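Local coordinates for extracellular solute-binding protein, family 3 (Methylophaga aminisulfidivorans MP, PDB 5SV6) that has the periplasmic binding protein-like architecture of a family 3 solute-binding protein and probably serves the methanol dehydrogenase system, though its precise role is not established, at residues 72-80 with 264-275. Numbering follows the deposited sequence.
Sequences KILADTMDR and LLKEINTALHKA
Thr77 O, at the C-terminal end of helix 66-77, takes a hydrogen from each of two waters, at 2.8 Å from water 1 and 2.7 Å from water 2, and both waters lead to Lys274 NZ, the link through water 1 being weak. The ammonium thus reaches the carbonyl indirectly, while Lys274 CB lies alongside Thr77 CG2. Thr77 OG1 turns back along its own helix and gives its proton to Ile73 O at 2.7 Å; Thr77 N meets that oxygen from the opposite face of the carbonyl plane. With OG1 held there beside the backbone N (chi1 -54°), CG2 stands anti to that N and rests on Ala271, whose CB is 3.7 Å from Thr77 CG2. Ala271 is the small residue at which the helices come nearest, their axes 9.3 Å apart and crossing at 107°. Leu74 CD1 and CG of Met78, a selenomethionine, also touch its CB. A bend about the Met78 CG-SE bond (chi3 74°) lays CE against Glu267 CB and within 4.0 Å of both Leu264 CD1 and Ile268 CG1. At the Arg80 end of the contact, Arg80 NH2 bonds Glu267 OE1 at 3.3 Å, in the guanidinium plane but above the carboxylate plane, with Leu264 CD1 over one guanidinium face; Arg80 NH1 goes to Thr46 O. Asp79 ends the first helix in a Schellman motif. Leu74 and Met78 continue onto Leu47 of strand 47-52, and Ile268 onto strand 247-257, so two helices distant in sequence pack together beside the sheet. Apolar contact around the small Ala271 therefore probably does most of the holding, the long salt bridge and water-bridged lysine adding modest polar support.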
ATOM      1  N   LYS A  72      17.105  -5.865   0.391  1.00 10.67           N
ATOM      2  CA  LYS A  72      18.241  -6.779   0.525  1.00 11.14           C
ATOM      3  C   LYS A  72      18.486  -7.537  -0.787  1.00 13.69           C
ATOM      4  O   LYS A  72      19.620  -7.609  -1.277  1.00 14.38           O
ATOM      5  CB  LYS A  72      18.011  -7.698   1.739  1.00 14.62           C
ATOM      6  CG  LYS A  72      18.935  -8.918   1.926  1.00 18.56           C
ATOM      7  CD  LYS A  72      20.394  -8.663   1.629  1.00 22.92           C
ATOM      8  CE  LYS A  72      20.981  -7.486   2.379  1.00 23.67           C
ATOM      9  NZ  LYS A  72      21.756  -6.670   1.385  1.00 21.45           N
ATOM     10  N   ILE A  73      17.423  -8.077  -1.368  1.00 11.30           N
ATOM     11  CA  ILE A  73      17.512  -8.707  -2.677  1.00 12.53           C
ATOM     12  C   ILE A  73      18.079  -7.742  -3.724  1.00 14.05           C
ATOM     13  O   ILE A  73      18.995  -8.092  -4.472  1.00 13.95           O
ATOM     14  CB  ILE A  73      16.137  -9.228  -3.133  1.00 11.01           C
ATOM     15  CG1 ILE A  73      15.687 -10.374  -2.220  1.00 13.01           C
ATOM     16  CG2 ILE A  73      16.184  -9.676  -4.576  1.00 11.94           C
ATOM     17  CD1 ILE A  73      14.275 -10.851  -2.489  1.00 11.64           C
ATOM     18  N   LEU A  74      17.546  -6.525  -3.770  1.00 12.14           N
ATOM     19  CA  LEU A  74      18.002  -5.549  -4.769  1.00 12.56           C
ATOM     20  C   LEU A  74      19.491  -5.211  -4.596  1.00 12.24           C
ATOM     21  O   LEU A  74      20.246  -5.152  -5.577  1.00 13.27           O
ATOM     22  CB  LEU A  74      17.142  -4.279  -4.713  1.00 10.41           C
ATOM     23  CG  LEU A  74      17.482  -3.160  -5.699  1.00 11.80           C
ATOM     24  CD1 LEU A  74      17.417  -3.643  -7.170  1.00 10.90           C
ATOM     25  CD2 LEU A  74      16.551  -1.955  -5.470  1.00 11.97           C
ATOM     26  N   ALA A  75      19.922  -4.999  -3.355  1.00 13.08           N
ATOM     27  CA  ALA A  75      21.326  -4.663  -3.100  1.00 13.45           C
ATOM     28  C   ALA A  75      22.269  -5.836  -3.422  1.00 16.59           C
ATOM     29  O   ALA A  75      23.324  -5.640  -4.038  1.00 13.95           O
ATOM     30  CB  ALA A  75      21.524  -4.185  -1.678  1.00 13.47           C
ATOM     31  N   ASP A  76      21.885  -7.042  -2.998  1.00 14.76           N
ATOM     32  CA  ASP A  76      22.662  -8.254  -3.282  1.00 16.64           C
ATOM     33  C   ASP A  76      22.834  -8.442  -4.785  1.00 15.88           C
ATOM     34  O   ASP A  76      23.928  -8.733  -5.270  1.00 16.77           O
ATOM     35  CB  ASP A  76      21.975  -9.498  -2.710  1.00 15.56           C
ATOM     36  CG  ASP A  76      22.111  -9.617  -1.193  1.00 18.45           C
ATOM     37  OD1 ASP A  76      22.872  -8.839  -0.580  1.00 22.81           O
ATOM     38  OD2 ASP A  76      21.454 -10.508  -0.613  1.00 20.74           O
ATOM     39  N   THR A  77      21.738  -8.275  -5.519  1.00 15.67           N
ATOM     40  CA  THR A  77      21.736  -8.459  -6.968  1.00 13.73           C
ATOM     41  C   THR A  77      22.634  -7.454  -7.685  1.00 15.17           C
ATOM     42  O   THR A  77      23.233  -7.770  -8.714  1.00 13.58           O
ATOM     43  CB  THR A  77      20.306  -8.398  -7.519  1.00 14.35           C
ATOM     44  OG1 THR A  77      19.501  -9.342  -6.807  1.00 12.29           O
ATOM     45  CG2 THR A  77      20.272  -8.726  -9.020  1.00 13.02           C
HETATM   46  N   MSE A  78      22.753  -6.257  -7.115  1.00 14.00           N
HETATM   47  CA  MSE A  78      23.590  -5.211  -7.679  1.00 15.17           C
HETATM   48  C   MSE A  78      25.011  -5.274  -7.143  1.00 17.80           C
HETATM   49  O   MSE A  78      25.838  -4.425  -7.478  1.00 18.74           O
HETATM   50  CB  MSE A  78      22.993  -3.830  -7.365  1.00 15.60           C
HETATM   51  CG  MSE A  78      21.607  -3.628  -7.929  1.00 14.55           C
HETATM   52 SE   MSE A  78      20.802  -1.964  -7.304  1.00 27.46          SE
HETATM   53  CE  MSE A  78      21.863  -0.744  -8.407  1.00 16.76           C
ATOM     54  N   ASP A  79      25.286  -6.270  -6.305  1.00 18.93           N
ATOM     55  CA  ASP A  79      26.581  -6.380  -5.627  1.00 19.78           C
ATOM     56  C   ASP A  79      26.941  -5.134  -4.817  1.00 19.86           C
ATOM     57  O   ASP A  79      28.088  -4.675  -4.823  1.00 19.64           O
ATOM     58  CB  ASP A  79      27.687  -6.712  -6.629  1.00 21.92           C
ATOM     59  CG  ASP A  79      27.483  -8.066  -7.281  1.00 25.38           C
ATOM     60  OD1 ASP A  79      27.221  -9.047  -6.553  1.00 28.48           O
ATOM     61  OD2 ASP A  79      27.566  -8.149  -8.523  1.00 33.48           O
ATOM     62  N   ARG A  80      25.966  -4.589  -4.105  1.00 17.32           N
ATOM     63  CA  ARG A  80      26.233  -3.438  -3.255  1.00 18.10           C
ATOM     64  C   ARG A  80      25.945  -3.748  -1.793  1.00 20.92           C
ATOM     65  O   ARG A  80      25.138  -4.622  -1.478  1.00 19.12           O
ATOM     66  CB  ARG A  80      25.385  -2.249  -3.696  1.00 19.75           C
ATOM     67  CG  ARG A  80      25.722  -1.720  -5.078  1.00 19.56           C
ATOM     68  CD  ARG A  80      24.731  -0.648  -5.447  1.00 20.43           C
ATOM     69  NE  ARG A  80      25.022  -0.000  -6.717  1.00 20.20           N
ATOM     70  CZ  ARG A  80      25.175   1.308  -6.857  1.00 18.86           C
ATOM     71  NH1 ARG A  80      25.080   2.105  -5.798  1.00 21.23           N
ATOM     72  NH2 ARG A  80      25.424   1.818  -8.049  1.00 19.58           N
ATOM     73  N   LEU A 264      21.984   4.947 -12.260  1.00 12.06           N
ATOM     74  CA  LEU A 264      21.467   4.132 -11.168  1.00 12.53           C
ATOM     75  C   LEU A 264      20.174   3.422 -11.575  1.00  9.83           C
ATOM     76  O   LEU A 264      20.004   2.238 -11.307  1.00  9.63           O
ATOM     77  CB  LEU A 264      21.211   4.999  -9.936  1.00 12.04           C
ATOM     78  CG  LEU A 264      20.594   4.323  -8.707  1.00 10.08           C
ATOM     79  CD1 LEU A 264      21.519   3.226  -8.214  1.00 12.56           C
ATOM     80  CD2 LEU A 264      20.353   5.340  -7.607  1.00 11.35           C
ATOM     81  N   LEU A 265      19.265   4.157 -12.209  1.00 10.27           N
ATOM     82  CA  LEU A 265      18.008   3.586 -12.691  1.00  9.90           C
ATOM     83  C   LEU A 265      18.225   2.403 -13.638  1.00 10.19           C
ATOM     84  O   LEU A 265      17.515   1.396 -13.565  1.00  9.12           O
ATOM     85  CB  LEU A 265      17.167   4.653 -13.390  1.00  9.64           C
ATOM     86  CG  LEU A 265      15.797   4.211 -13.926  1.00 12.41           C
ATOM     87  CD1 LEU A 265      14.869   3.857 -12.796  1.00 13.37           C
ATOM     88  CD2 LEU A 265      15.163   5.289 -14.808  1.00 13.35           C
ATOM     89  N   LYS A 266      19.194   2.526 -14.541  1.00  9.08           N
ATOM     90  CA  LYS A 266      19.504   1.425 -15.445  1.00  9.90           C
ATOM     91  C   LYS A 266      19.999   0.179 -14.688  1.00 11.27           C
ATOM     92  O   LYS A 266      19.600  -0.937 -15.008  1.00 10.71           O
ATOM     93  CB  LYS A 266      20.492   1.865 -16.550  1.00 10.85           C
ATOM     94  CG  LYS A 266      19.871   2.870 -17.519  1.00 14.42           C
ATOM     95  CD  LYS A 266      20.734   3.121 -18.759  1.00 21.77           C
ATOM     96  CE  LYS A 266      22.118   3.627 -18.390  1.00 20.85           C
ATOM     97  NZ  LYS A 266      22.978   3.893 -19.601  1.00 24.18           N
ATOM     98  N   GLU A 267      20.851   0.366 -13.683  1.00 10.73           N
ATOM     99  CA  GLU A 267      21.338  -0.765 -12.890  1.00 12.39           C
ATOM    100  C   GLU A 267      20.195  -1.424 -12.114  1.00 12.81           C
ATOM    101  O   GLU A 267      20.145  -2.644 -11.954  1.00  9.67           O
ATOM    102  CB  GLU A 267      22.435  -0.324 -11.911  1.00 14.82           C
ATOM    103  CG  GLU A 267      23.766   0.015 -12.567  1.00 19.08           C
ATOM    104  CD  GLU A 267      24.885   0.224 -11.555  1.00 24.98           C
ATOM    105  OE1 GLU A 267      24.833  -0.366 -10.447  1.00 25.12           O
ATOM    106  OE2 GLU A 267      25.821   0.984 -11.873  1.00 29.94           O
ATOM    107  N   ILE A 268      19.281  -0.595 -11.627  1.00 10.36           N
ATOM    108  CA  ILE A 268      18.123  -1.090 -10.916  1.00  9.19           C
ATOM    109  C   ILE A 268      17.228  -1.935 -11.823  1.00  8.62           C
ATOM    110  O   ILE A 268      16.825  -3.029 -11.454  1.00 11.16           O
ATOM    111  CB  ILE A 268      17.344   0.081 -10.264  1.00  9.42           C
ATOM    112  CG1 ILE A 268      18.160   0.617  -9.083  1.00  8.64           C
ATOM    113  CG2 ILE A 268      15.967  -0.388  -9.817  1.00  9.88           C
ATOM    114  CD1 ILE A 268      17.658   1.918  -8.481  1.00 10.48           C
ATOM    115  N   ASN A 269      16.939  -1.438 -13.017  1.00  8.30           N
ATOM    116  CA  ASN A 269      16.112  -2.182 -13.949  1.00 10.24           C
ATOM    117  C   ASN A 269      16.732  -3.533 -14.307  1.00 10.60           C
ATOM    118  O   ASN A 269      16.041  -4.540 -14.420  1.00  8.99           O
ATOM    119  CB  ASN A 269      15.845  -1.355 -15.209  1.00  9.92           C
ATOM    120  CG  ASN A 269      14.731  -0.343 -15.007  1.00 10.71           C
ATOM    121  OD1 ASN A 269      13.909  -0.495 -14.096  1.00 10.42           O
ATOM    122  ND2 ASN A 269      14.689   0.684 -15.856  1.00  9.25           N
ATOM    123  N   THR A 270      18.047  -3.539 -14.467  1.00  9.64           N
ATOM    124  CA  THR A 270      18.757  -4.767 -14.778  1.00 11.87           C
ATOM    125  C   THR A 270      18.624  -5.740 -13.619  1.00 11.48           C
ATOM    126  O   THR A 270      18.356  -6.920 -13.824  1.00 12.66           O
ATOM    127  CB  THR A 270      20.240  -4.467 -15.074  1.00 14.06           C
ATOM    128  OG1 THR A 270      20.322  -3.769 -16.316  1.00 13.23           O
ATOM    129  CG2 THR A 270      21.077  -5.751 -15.171  1.00 13.19           C
ATOM    130  N   ALA A 271      18.794  -5.236 -12.396  1.00  9.91           N
ATOM    131  CA  ALA A 271      18.744  -6.088 -11.222  1.00 10.26           C
ATOM    132  C   ALA A 271      17.334  -6.640 -11.007  1.00 11.01           C
ATOM    133  O   ALA A 271      17.171  -7.808 -10.668  1.00 12.53           O
ATOM    134  CB  ALA A 271      19.220  -5.337  -9.985  1.00 11.31           C
ATOM    135  N   LEU A 272      16.326  -5.789 -11.193  1.00 10.15           N
ATOM    136  CA  LEU A 272      14.921  -6.193 -11.036  1.00 10.78           C
ATOM    137  C   LEU A 272      14.568  -7.361 -11.939  1.00 11.51           C
ATOM    138  O   LEU A 272      13.915  -8.314 -11.526  1.00 12.13           O
ATOM    139  CB  LEU A 272      13.982  -5.021 -11.349  1.00 11.37           C
ATOM    140  CG  LEU A 272      13.942  -3.912 -10.303  1.00 11.41           C
ATOM    141  CD1 LEU A 272      13.015  -2.777 -10.731  1.00 11.07           C
ATOM    142  CD2 LEU A 272      13.492  -4.510  -8.989  1.00 12.38           C
ATOM    143  N   HIS A 273      14.994  -7.281 -13.188  1.00 11.68           N
ATOM    144  CA  HIS A 273      14.733  -8.375 -14.107  1.00 13.43           C
ATOM    145  C   HIS A 273      15.470  -9.645 -13.644  1.00 13.98           C
ATOM    146  O   HIS A 273      14.886 -10.738 -13.591  1.00 15.67           O
ATOM    147  CB  HIS A 273      15.119  -7.978 -15.534  1.00 13.14           C
ATOM    148  CG  HIS A 273      14.675  -8.967 -16.563  1.00 16.89           C
ATOM    149  ND1 HIS A 273      15.557  -9.794 -17.229  1.00 19.06           N
ATOM    150  CD2 HIS A 273      13.441  -9.282 -17.025  1.00 17.82           C
ATOM    151  CE1 HIS A 273      14.884 -10.569 -18.062  1.00 17.27           C
ATOM    152  NE2 HIS A 273      13.598 -10.278 -17.958  1.00 21.32           N
ATOM    153  N   LYS A 274      16.736  -9.492 -13.266  1.00 13.42           N
ATOM    154  CA  LYS A 274      17.543 -10.635 -12.828  1.00 15.39           C
ATOM    155  C   LYS A 274      16.971 -11.321 -11.595  1.00 17.28           C
ATOM    156  O   LYS A 274      16.941 -12.549 -11.510  1.00 18.10           O
ATOM    157  CB  LYS A 274      18.989 -10.207 -12.541  1.00 16.58           C
ATOM    158  CG  LYS A 274      19.954 -10.520 -13.667  1.00 22.36           C
ATOM    159  CD  LYS A 274      21.416 -10.576 -13.195  1.00 20.86           C
ATOM    160  CE  LYS A 274      22.005  -9.186 -13.119  1.00 19.85           C
ATOM    161  NZ  LYS A 274      23.429  -9.173 -12.660  1.00 19.45           N
ATOM    162  N   ALA A 275      16.506 -10.522 -10.642  1.00 13.22           N
ATOM    163  CA  ALA A 275      16.056 -11.052  -9.362  1.00 14.30           C
ATOM    164  C   ALA A 275      14.556 -11.281  -9.322  1.00 13.28           C
ATOM    165  O   ALA A 275      14.000 -11.546  -8.258  1.00 14.25           O
ATOM    166  CB  ALA A 275      16.467 -10.117  -8.240  1.00 13.47           C
TER
HETATM  167  O   HOH W   1      22.489  -6.830 -11.267  1.00 16.45           O
HETATM  168  O   HOH W   2      23.992 -10.015  -9.951  1.00 26.11           O